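Long-range contacts in hypothetical aspartyl-tRNA synthetase (Sulfolobus tokodaii, PDB 1WYD), which activates L-aspartate with ATP and, as a non-discriminating class II synthetase, probably charges both tRNA(Asp) and tRNA(Asn) with it: residues Glu204-Arg210 with Ala221-Asp227; Thr216-Leu220 with Ala402-Val406; Lys35-Arg40 with Ser60-Glu66. All coordinates share one frame; numbering follows the deposited sequence.

Interaction 1: Glu204-Arg210 with Ala221-Asp227; sequences EVAPAWR and AEFISMD
Val205 and Ile224 form the apolar centre of this antiparallel pair, with Val205 CG1 lying 3.8 Å from Ile224 CG2. The pairing is the two-stranded arm of class II motif 2, whose first strand runs out to the signature Arg210. On the same face, Pro207 and Ile224 lie side by side, and Pro207 packs on Pro207 of the second subunit; helix 128-150 covers Val205 and Met226. Backbone bonds hold the register in reciprocal pairs, as between Ala206 and Ser225, and extend to Arg210 N on Ala221 O at 2.8 Å.

The opposite face carries Ala208 and Phe223. With CG between its backbone N and carbonyl carbon (chi1 51°), the Phe223 ring folds back over the first strand, so that Ala208 O stands 3.8 Å above the ring plane, over its centre, while Arg210 CB meets the ring edge. Such a ring is consistent with the aromatic shelf for adenine in related synthetases.

At the polar edge, Glu222 OE1 takes bonds from Lys160 N and Ile161 N of the second subunit. The Trp209 indole adds a third on the anti side, in its own plane but 26° out of the carboxylate plane: NE1 to Glu222 OE1, 2.8 Å.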
loop_
_atom_site.group_PDB
_atom_site.type_symbol
_atom_site.label_atom_id
_atom_site.label_comp_id
_atom_site.label_asym_id
_atom_site.label_seq_id
_atom_site.Cartn_x
_atom_site.Cartn_y
_atom_site.Cartn_z
ATOM N N GLU B 204 2.382 -1.067 -7.577
ATOM C CA GLU B 204 2.592 -0.557 -6.248
ATOM C C GLU B 204 1.658 0.620 -5.985
ATOM O O GLU B 204 1.447 1.474 -6.838
ATOM C CB GLU B 204 4.090 -0.222 -6.108
ATOM C CG GLU B 204 4.458 0.881 -5.133
ATOM C CD GLU B 204 5.924 0.868 -4.717
ATOM O OE1 GLU B 204 6.811 0.722 -5.575
ATOM O OE2 GLU B 204 6.193 1.025 -3.534
ATOM N N VAL B 205 1.055 0.644 -4.814
ATOM C CA VAL B 205 0.299 1.801 -4.374
ATOM C C VAL B 205 1.107 2.286 -3.155
ATOM O O VAL B 205 1.297 1.521 -2.207
ATOM C CB VAL B 205 -1.129 1.418 -3.906
ATOM C CG1 VAL B 205 -1.956 2.636 -3.660
ATOM C CG2 VAL B 205 -1.854 0.560 -4.938
ATOM N N ALA B 206 1.567 3.531 -3.167
ATOM C CA ALA B 206 2.498 3.974 -2.105
ATOM C C ALA B 206 2.770 5.461 -2.187
ATOM O O ALA B 206 2.565 6.079 -3.248
ATOM C CB ALA B 206 3.784 3.227 -2.215
ATOM N N PRO B 207 3.284 6.045 -1.094
ATOM C CA PRO B 207 3.589 7.474 -1.091
ATOM C C PRO B 207 4.696 7.810 -2.094
ATOM O O PRO B 207 5.568 6.990 -2.378
ATOM C CB PRO B 207 4.018 7.720 0.354
ATOM C CG PRO B 207 3.501 6.445 1.108
ATOM C CD PRO B 207 3.674 5.392 0.166
ATOM N N ALA B 208 4.588 9.004 -2.679
ATOM C CA ALA B 208 5.683 9.692 -3.352
ATOM C C ALA B 208 5.724 11.225 -2.973
ATOM O O ALA B 208 4.858 11.771 -2.258
ATOM C CB ALA B 208 5.556 9.533 -4.840
ATOM N N TRP B 209 6.736 11.933 -3.454
ATOM C CA TRP B 209 6.887 13.321 -3.007
ATOM C C TRP B 209 7.522 14.242 -4.026
ATOM O O TRP B 209 8.422 13.860 -4.767
ATOM C CB TRP B 209 7.703 13.356 -1.734
ATOM C CG TRP B 209 7.175 12.560 -0.560
ATOM C CD1 TRP B 209 6.358 13.015 0.434
ATOM C CD2 TRP B 209 7.548 11.248 -0.193
ATOM N NE1 TRP B 209 6.182 12.048 1.400
ATOM C CE2 TRP B 209 6.901 10.942 1.025
ATOM C CE3 TRP B 209 8.367 10.273 -0.774
ATOM C CZ2 TRP B 209 7.019 9.696 1.656
ATOM C CZ3 TRP B 209 8.502 9.039 -0.133
ATOM C CH2 TRP B 209 7.845 8.767 1.078
ATOM N N ARG B 210 7.048 15.480 -4.040
ATOM C CA ARG B 210 7.619 16.482 -4.942
ATOM C C ARG B 210 7.834 17.779 -4.212
ATOM O O ARG B 210 6.963 18.212 -3.446
ATOM C CB ARG B 210 6.712 16.694 -6.157
ATOM C CG ARG B 210 7.213 15.979 -7.354
ATOM C CD ARG B 210 8.308 16.735 -8.159
ATOM N NE ARG B 210 8.410 16.189 -9.514
ATOM C CZ ARG B 210 8.367 16.886 -10.651
ATOM N NH1 ARG B 210 8.252 18.212 -10.654
ATOM N NH2 ARG B 210 8.458 16.237 -11.807
ATOM N N ALA B 221 2.528 18.114 -1.696
ATOM C CA ALA B 221 3.930 17.748 -1.767
ATOM C C ALA B 221 4.136 16.257 -1.500
ATOM O O ALA B 221 5.086 15.636 -2.012
ATOM C CB ALA B 221 4.781 18.598 -0.727
ATOM N N GLU B 222 3.259 15.710 -0.662
ATOM C CA GLU B 222 3.107 14.265 -0.477
ATOM C C GLU B 222 1.817 13.707 -1.136
ATOM O O GLU B 222 0.744 14.271 -1.007
ATOM C CB GLU B 222 3.048 13.948 0.988
ATOM C CG GLU B 222 3.241 12.468 1.292
ATOM C CD GLU B 222 3.229 12.255 2.786
ATOM O OE1 GLU B 222 4.264 12.561 3.441
ATOM O OE2 GLU B 222 2.158 11.857 3.290
ATOM N N PHE B 223 1.930 12.551 -1.775
ATOM C CA PHE B 223 0.814 12.022 -2.545
ATOM C C PHE B 223 0.965 10.526 -2.784
ATOM O O PHE B 223 2.076 10.038 -2.927
ATOM C CB PHE B 223 0.649 12.778 -3.876
ATOM C CG PHE B 223 1.918 12.906 -4.697
ATOM C CD1 PHE B 223 2.254 11.950 -5.670
ATOM C CD2 PHE B 223 2.754 14.035 -4.550
ATOM C CE1 PHE B 223 3.418 12.084 -6.449
ATOM C CE2 PHE B 223 3.942 14.174 -5.325
ATOM C CZ PHE B 223 4.266 13.203 -6.264
ATOM N N ILE B 224 -0.159 9.823 -2.840
ATOM C CA ILE B 224 -0.169 8.395 -3.138
ATOM C C ILE B 224 -0.273 8.132 -4.624
ATOM O O ILE B 224 -1.146 8.654 -5.299
ATOM C CB ILE B 224 -1.364 7.726 -2.408
ATOM C CG1 ILE B 224 -1.310 8.089 -0.906
ATOM C CG2 ILE B 224 -1.417 6.231 -2.687
ATOM C CD1 ILE B 224 -0.144 7.527 -0.184
ATOM N N SER B 225 0.640 7.316 -5.126
ATOM C CA SER B 225 0.760 7.025 -6.524
ATOM C C SER B 225 0.405 5.534 -6.700
ATOM O O SER B 225 0.798 4.684 -5.887
ATOM C CB SER B 225 2.190 7.379 -6.957
ATOM O OG SER B 225 2.540 6.953 -8.279
ATOM N N MET B 226 -0.381 5.255 -7.752
ATOM C CA MET B 226 -0.865 3.922 -8.096
ATOM C C MET B 226 -0.208 3.535 -9.418
ATOM O O MET B 226 -0.622 4.000 -10.496
ATOM C CB MET B 226 -2.390 3.926 -8.243
ATOM C CG MET B 226 -3.158 4.662 -7.111
ATOM S SD MET B 226 -4.889 4.986 -7.463
ATOM C CE MET B 226 -5.627 3.382 -7.179
ATOM N N ASP B 227 0.779 2.648 -9.329
ATOM C CA ASP B 227 1.718 2.362 -10.426
ATOM C C ASP B 227 1.654 0.947 -10.906
ATOM O O ASP B 227 1.489 -0.002 -10.101
ATOM C CB ASP B 227 3.166 2.642 -9.998
ATOM C CG ASP B 227 3.482 4.103 -10.018
ATOM O OD1 ASP B 227 3.812 4.648 -11.110
ATOM O OD2 ASP B 227 3.400 4.802 -9.004
#

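Interaction 2: Thr216-Leu220 with Ala402-Val406. With EPE (4-(2-hydroxyethyl)-1-piperazine ethanesulfonic acid), chain H; SO4 (sulfate ion), chain G.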
loop_
_atom_site.group_PDB
_atom_site.type_symbol
_atom_site.label_atom_id
_atom_site.label_comp_id
_atom_site.label_asym_id
_atom_site.label_seq_id
_atom_site.Cartn_x
_atom_site.Cartn_y
_atom_site.Cartn_z
ATOM N N THR B 216 -1.146 25.871 -7.544
ATOM C CA THR B 216 -2.384 25.540 -8.261
ATOM C C THR B 216 -3.159 24.429 -7.529
ATOM O O THR B 216 -2.676 23.869 -6.547
ATOM C CB THR B 216 -2.107 25.142 -9.755
ATOM O OG1 THR B 216 -1.323 23.935 -9.826
ATOM C CG2 THR B 216 -1.256 26.221 -10.507
ATOM N N PRO B 217 -4.379 24.135 -7.956
ATOM C CA PRO B 217 -5.118 23.033 -7.339
ATOM C C PRO B 217 -4.444 21.697 -7.602
ATOM O O PRO B 217 -3.722 21.545 -8.604
ATOM C CB PRO B 217 -6.489 23.130 -7.993
ATOM C CG PRO B 217 -6.581 24.582 -8.392
ATOM C CD PRO B 217 -5.207 24.850 -8.949
ATOM N N PHE B 218 -4.620 20.770 -6.662
ATOM C CA PHE B 218 -4.106 19.417 -6.796
ATOM C C PHE B 218 -2.624 19.314 -6.943
ATOM O O PHE B 218 -2.127 18.692 -7.879
ATOM C CB PHE B 218 -4.811 18.706 -7.938
ATOM C CG PHE B 218 -6.180 18.318 -7.582
ATOM C CD1 PHE B 218 -7.234 19.192 -7.821
ATOM C CD2 PHE B 218 -6.413 17.114 -6.912
ATOM C CE1 PHE B 218 -8.510 18.862 -7.454
ATOM C CE2 PHE B 218 -7.694 16.770 -6.529
ATOM C CZ PHE B 218 -8.751 17.658 -6.797
ATOM N N HIS B 219 -1.905 19.912 -6.000
ATOM C CA HIS B 219 -0.477 19.826 -6.033
ATOM C C HIS B 219 0.121 19.663 -4.645
ATOM O O HIS B 219 1.051 20.401 -4.292
ATOM C CB HIS B 219 0.081 21.073 -6.677
ATOM C CG HIS B 219 0.216 20.971 -8.153
ATOM N ND1 HIS B 219 -0.864 21.087 -9.004
ATOM C CD2 HIS B 219 1.300 20.764 -8.936
ATOM C CE1 HIS B 219 -0.452 20.931 -10.251
ATOM N NE2 HIS B 219 0.859 20.752 -10.239
ATOM N N LEU B 220 -0.380 18.690 -3.887
ATOM C CA LEU B 220 0.230 18.315 -2.599
ATOM C C LEU B 220 1.711 17.900 -2.737
ATOM O O LEU B 220 2.113 17.450 -3.795
ATOM C CB LEU B 220 -0.606 17.236 -1.883
ATOM C CG LEU B 220 -2.099 17.543 -1.636
ATOM C CD1 LEU B 220 -2.754 16.435 -0.841
ATOM C CD2 LEU B 220 -2.320 18.906 -0.933
ATOM N N ALA B 402 -5.467 10.657 -5.218
ATOM C CA ALA B 402 -6.396 11.698 -4.858
ATOM C C ALA B 402 -7.005 12.411 -6.080
ATOM O O ALA B 402 -8.133 12.912 -5.992
ATOM C CB ALA B 402 -5.771 12.668 -3.914
ATOM N N ARG B 403 -6.263 12.457 -7.195
ATOM C CA ARG B 403 -6.823 12.976 -8.413
ATOM C C ARG B 403 -7.945 12.038 -8.882
ATOM O O ARG B 403 -9.008 12.508 -9.264
ATOM C CB ARG B 403 -5.758 13.103 -9.488
ATOM C CG ARG B 403 -5.258 14.475 -9.660
ATOM C CD ARG B 403 -3.800 14.467 -9.903
ATOM N NE ARG B 403 -3.210 15.798 -9.851
ATOM C CZ ARG B 403 -2.994 16.525 -10.934
ATOM N NH1 ARG B 403 -3.357 16.056 -12.137
ATOM N NH2 ARG B 403 -2.444 17.718 -10.828
ATOM N N LEU B 404 -7.719 10.722 -8.815
ATOM C CA LEU B 404 -8.744 9.719 -9.176
ATOM C C LEU B 404 -9.928 9.913 -8.265
ATOM O O LEU B 404 -11.057 9.713 -8.660
ATOM C CB LEU B 404 -8.223 8.284 -9.029
ATOM C CG LEU B 404 -9.230 7.126 -8.927
ATOM C CD1 LEU B 404 -10.041 6.879 -10.285
ATOM C CD2 LEU B 404 -8.533 5.845 -8.442
ATOM N N MET B 405 -9.677 10.371 -7.043
ATOM C CA MET B 405 -10.804 10.572 -6.151
ATOM C C MET B 405 -11.806 11.676 -6.595
ATOM O O MET B 405 -13.002 11.563 -6.304
ATOM C CB MET B 405 -10.325 10.752 -4.734
ATOM C CG MET B 405 -9.836 9.445 -4.133
ATOM S SD MET B 405 -11.206 8.315 -3.702
ATOM C CE MET B 405 -12.218 9.233 -2.622
ATOM N N VAL B 406 -11.312 12.701 -7.311
ATOM C CA VAL B 406 -12.159 13.747 -7.884
ATOM C C VAL B 406 -13.189 13.143 -8.836
ATOM O O VAL B 406 -14.380 13.501 -8.808
ATOM C CB VAL B 406 -11.342 14.760 -8.680
ATOM C CG1 VAL B 406 -12.253 15.749 -9.398
ATOM C CG2 VAL B 406 -10.352 15.499 -7.760
HETATM N N1 EPE H . 1.147 15.706 -8.712
HETATM C C2 EPE H . 2.258 14.737 -8.649
HETATM C C3 EPE H . 2.971 14.694 -9.996
HETATM N N4 EPE H . 3.481 16.011 -10.350
HETATM C C5 EPE H . 2.570 17.141 -10.297
HETATM C C6 EPE H . 1.561 17.070 -9.139
HETATM C C9 EPE H . 0.505 15.805 -7.387
HETATM C C10 EPE H . -0.963 15.516 -7.604
HETATM S S EPE H . -2.058 15.589 -6.161
HETATM O O1S EPE H . -3.363 15.735 -6.769
HETATM O O2S EPE H . -1.787 16.722 -5.271
HETATM O O3S EPE H . -1.998 14.380 -5.350
HETATM S S SO4 G . -6.623 22.557 -4.098
HETATM O O1 SO4 G . -7.596 23.499 -4.646
HETATM O O2 SO4 G . -5.299 23.213 -4.034
HETATM O O3 SO4 G . -6.570 21.378 -4.980
HETATM O O4 SO4 G . -7.057 22.165 -2.754
#
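Arg403 and Phe218 are joined by one direct hydrogen bond, but the unusual feature of their contact is a HEPES molecule, probably from the crystallisation liquor, whose sulfonate is shared by Arg403 and the backbone N of Leu220. Arg403 belongs to class II motif 3, where helix 401-409 begins, and Thr216-Leu220 to the motif 2 loop. In class II synthetases motifs 2 and 3 together form the ATP site; Ala402 and Arg403 are predicted to bind ATP, so the sulfonate may occupy part of a site meant for an anion.

The sulfonate is held from both segments. Arg403 NE donates to O1S at 3.1 Å, and Leu220 N donates to O2S at 2.8 Å. The same guanidinium reaches past the ligand to the loop: Arg403 NH2 meets Phe218 O at 3.1 Å, nearly straight at 166° and close to the guanidinium plane. Its remaining terminal nitrogen, NH1, is tied to the backbone oxygen of Glu352, a predicted magnesium ligand, and these bonds to NE, NH1 and NH2 together fix the rotation of the group.

Phe218 stands almost perpendicular to this guanidinium, the two planes 82° apart. Its CG lies anti to the carbonyl carbon (chi1 -74°), which sets the ring edge beside the sulfonate, Phe218 CD2 lying 3.4 Å from O1S; the ring also packs on Leu351 of strand 351-358. Phe218 N donates to a sulfate oxygen, O3, at 2.6 Å; Ser413 holds the same sulfate.

His219 lays one ring face against the piperazine, CD2 being 3.7 Å from EPE C6. The imidazole is steadied from within the loop by a bond in its own plane, His219 ND1 to Pro217 O at 2.9 Å.

Interaction 3: Lys35-Arg40 with Ser60-Glu66; sequences KFIILR and SQELTQE
Arg40 and Glu66 meet with their flat groups almost coplanar, guanidinium and carboxylate planes only 5° apart, in a two-pronged salt bridge. Arg40 NH1 donates to the syn lone pair of Glu66 OE2 at 3.2 Å, while NH2 lies beside OE1 at a distance modelled too short to weigh. Both groups have second partners that steady the pairing: His26 takes Arg40 NE, and Arg126 adds a second positive charge at Glu66 OE2. Were Arg40 replaced by an alanine, the Glu66 carboxylate would probably keep Arg126 as a charged mate but lose its coplanar partner and be freer to turn, and His26 would lose its donor.

Farther along, Ile37 and Leu63 cross at about a right angle, methyl against methyl, Ile37 CD1 being 3.9 Å from Leu63 CD1. Leu28 and Ile69 extend this apolar patch.

Lys35 closes the other end. Its CG lies anti to the backbone N (chi1 -179°), and the chain then bends, laying CD 3.4 Å from Ser60 O. The ammonium beyond makes a weak bond, NZ to Gln61 OE1 at 3.2 Å; its stronger partner is Asp30. Strand 34-41 thus receives the segment leaving helix 57-60 for strand 68-77, the link between third and fourth strands that is characteristic of the OB-fold, here the N-terminal domain which in AspRS relatives reads the anticodon.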
loop_
_atom_site.group_PDB
_atom_site.type_symbol
_atom_site.label_atom_id
_atom_site.label_comp_id
_atom_site.label_asym_id
_atom_site.label_seq_id
_atom_site.Cartn_x
_atom_site.Cartn_y
_atom_site.Cartn_z
ATOM N N LYS B 35 -35.749 13.061 25.791
ATOM C CA LYS B 35 -34.438 13.391 25.256
ATOM C C LYS B 35 -34.164 12.523 24.042
ATOM O O LYS B 35 -34.230 11.292 24.115
ATOM C CB LYS B 35 -33.338 13.147 26.303
ATOM C CG LYS B 35 -31.936 13.499 25.786
ATOM C CD LYS B 35 -31.005 14.009 26.898
ATOM C CE LYS B 35 -31.611 15.167 27.711
ATOM N NZ LYS B 35 -31.265 16.514 27.172
ATOM N N PHE B 36 -33.842 13.171 22.932
ATOM C CA PHE B 36 -33.519 12.446 21.731
ATOM C C PHE B 36 -32.014 12.510 21.468
ATOM O O PHE B 36 -31.447 13.582 21.394
ATOM C CB PHE B 36 -34.317 13.013 20.565
ATOM C CG PHE B 36 -35.775 12.672 20.615
ATOM C CD1 PHE B 36 -36.689 13.546 21.192
ATOM C CD2 PHE B 36 -36.240 11.477 20.091
ATOM C CE1 PHE B 36 -38.054 13.237 21.243
ATOM C CE2 PHE B 36 -37.606 11.158 20.138
ATOM C CZ PHE B 36 -38.510 12.036 20.720
ATOM N N ILE B 37 -31.367 11.357 21.353
ATOM C CA ILE B 37 -29.958 11.332 20.995
ATOM C C ILE B 37 -29.791 10.723 19.624
ATOM O O ILE B 37 -30.086 9.553 19.454
ATOM C CB ILE B 37 -29.133 10.508 22.029
ATOM C CG1 ILE B 37 -29.515 10.870 23.466
ATOM C CG2 ILE B 37 -27.647 10.734 21.808
ATOM C CD1 ILE B 37 -28.851 10.000 24.488
ATOM N N ILE B 38 -29.329 11.511 18.641
ATOM C CA ILE B 38 -28.833 10.918 17.418
ATOM C C ILE B 38 -27.409 10.408 17.738
ATOM O O ILE B 38 -26.504 11.176 18.112
ATOM C CB ILE B 38 -28.858 11.891 16.193
ATOM C CG1 ILE B 38 -30.225 12.544 15.943
ATOM C CG2 ILE B 38 -28.389 11.190 14.910
ATOM C CD1 ILE B 38 -31.449 11.646 16.018
ATOM N N LEU B 39 -27.243 9.097 17.632
ATOM C CA LEU B 39 -25.966 8.448 17.846
ATOM C C LEU B 39 -25.323 8.141 16.508
ATOM O O LEU B 39 -26.028 7.908 15.507
ATOM C CB LEU B 39 -26.152 7.167 18.667
ATOM C CG LEU B 39 -24.911 6.405 19.111
ATOM C CD1 LEU B 39 -24.235 7.100 20.291
ATOM C CD2 LEU B 39 -25.340 4.998 19.491
ATOM N N ARG B 40 -23.986 8.160 16.476
ATOM C CA ARG B 40 -23.216 7.855 15.258
ATOM C C ARG B 40 -22.211 6.759 15.537
ATOM O O ARG B 40 -21.523 6.800 16.559
ATOM C CB ARG B 40 -22.443 9.084 14.774
ATOM C CG ARG B 40 -21.762 8.841 13.450
ATOM C CD ARG B 40 -20.686 9.824 13.073
ATOM N NE ARG B 40 -20.925 11.076 13.747
ATOM C CZ ARG B 40 -20.075 11.606 14.627
ATOM N NH1 ARG B 40 -18.916 11.003 14.859
ATOM N NH2 ARG B 40 -20.403 12.744 15.237
ATOM N N SER B 60 -27.945 11.071 30.707
ATOM C CA SER B 60 -28.210 11.656 29.386
ATOM C C SER B 60 -28.198 13.186 29.415
ATOM O O SER B 60 -27.986 13.825 28.389
ATOM C CB SER B 60 -29.530 11.128 28.783
ATOM O OG SER B 60 -30.687 11.693 29.406
ATOM N N GLN B 61 -28.400 13.754 30.600
ATOM C CA GLN B 61 -28.494 15.200 30.777
ATOM C C GLN B 61 -27.129 15.852 30.817
ATOM O O GLN B 61 -27.017 17.056 30.637
ATOM C CB GLN B 61 -29.271 15.545 32.053
ATOM C CG GLN B 61 -30.784 15.261 31.961
ATOM C CD GLN B 61 -31.542 16.416 31.338
ATOM O OE1 GLN B 61 -31.077 17.017 30.358
ATOM N NE2 GLN B 61 -32.703 16.756 31.913
ATOM N N GLU B 62 -26.087 15.065 31.052
ATOM C CA GLU B 62 -24.749 15.634 31.151
ATOM C C GLU B 62 -23.921 15.418 29.867
ATOM O O GLU B 62 -22.815 15.953 29.729
ATOM C CB GLU B 62 -24.036 15.134 32.411
ATOM C CG GLU B 62 -23.595 13.687 32.372
ATOM C CD GLU B 62 -22.929 13.263 33.681
ATOM O OE1 GLU B 62 -23.680 13.028 34.676
ATOM O OE2 GLU B 62 -21.660 13.172 33.708
ATOM N N LEU B 63 -24.516 14.667 28.933
ATOM C CA LEU B 63 -23.931 14.327 27.643
ATOM C C LEU B 63 -23.740 15.532 26.722
ATOM O O LEU B 63 -24.529 16.482 26.721
ATOM C CB LEU B 63 -24.824 13.293 26.940
ATOM C CG LEU B 63 -24.934 11.889 27.520
ATOM C CD1 LEU B 63 -25.774 11.013 26.585
ATOM C CD2 LEU B 63 -23.561 11.258 27.757
ATOM N N THR B 64 -22.701 15.473 25.903
ATOM C CA THR B 64 -22.328 16.585 25.048
ATOM C C THR B 64 -21.977 15.996 23.736
ATOM O O THR B 64 -21.618 14.821 23.681
ATOM C CB THR B 64 -21.088 17.280 25.613
ATOM O OG1 THR B 64 -20.000 16.329 25.674
ATOM C CG2 THR B 64 -21.350 17.655 27.067
ATOM N N GLN B 65 -22.033 16.801 22.680
ATOM C CA GLN B 65 -21.756 16.298 21.341
ATOM C C GLN B 65 -20.309 15.817 21.260
ATOM O O GLN B 65 -19.390 16.425 21.855
ATOM C CB GLN B 65 -22.055 17.360 20.289
ATOM C CG GLN B 65 -23.501 17.811 20.284
ATOM C CD GLN B 65 -23.746 18.842 19.186
ATOM O OE1 GLN B 65 -23.873 18.491 18.010
ATOM N NE2 GLN B 65 -23.793 20.103 19.556
ATOM N N GLU B 66 -20.145 14.704 20.552
ATOM C CA GLU B 66 -18.878 13.978 20.322
ATOM C C GLU B 66 -18.351 13.137 21.487
ATOM O O GLU B 66 -17.336 12.461 21.340
ATOM C CB GLU B 66 -17.773 14.853 19.687
ATOM C CG GLU B 66 -18.010 15.291 18.232
ATOM C CD GLU B 66 -18.572 14.213 17.297
ATOM O OE1 GLU B 66 -19.735 14.374 16.879
ATOM O OE2 GLU B 66 -17.873 13.219 16.963
#

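How the interactions relate
Interactions 1 and 2 illustrate how class II motifs converge on one site. Their centres are 12 Å apart, and they touch where Met226 SD packs 3.9 Å from Leu404 CD2. They are also continuous in sequence, since Leu220 leads directly into Ala221. The bound HEPES joins them further: it sits within interaction 2 and comes about 3 Å from the Phe223 side chain of interaction 1, in the pocket where Arg210 and Arg403 are predicted to bind ATP. Interaction 3 stands apart in the OB-fold domain, its centre 40 Å from interaction 1 and 37 Å from interaction 2, with nearest atoms about 24 and 18 Å away, consistent with anticodon recognition being set well apart from catalysis.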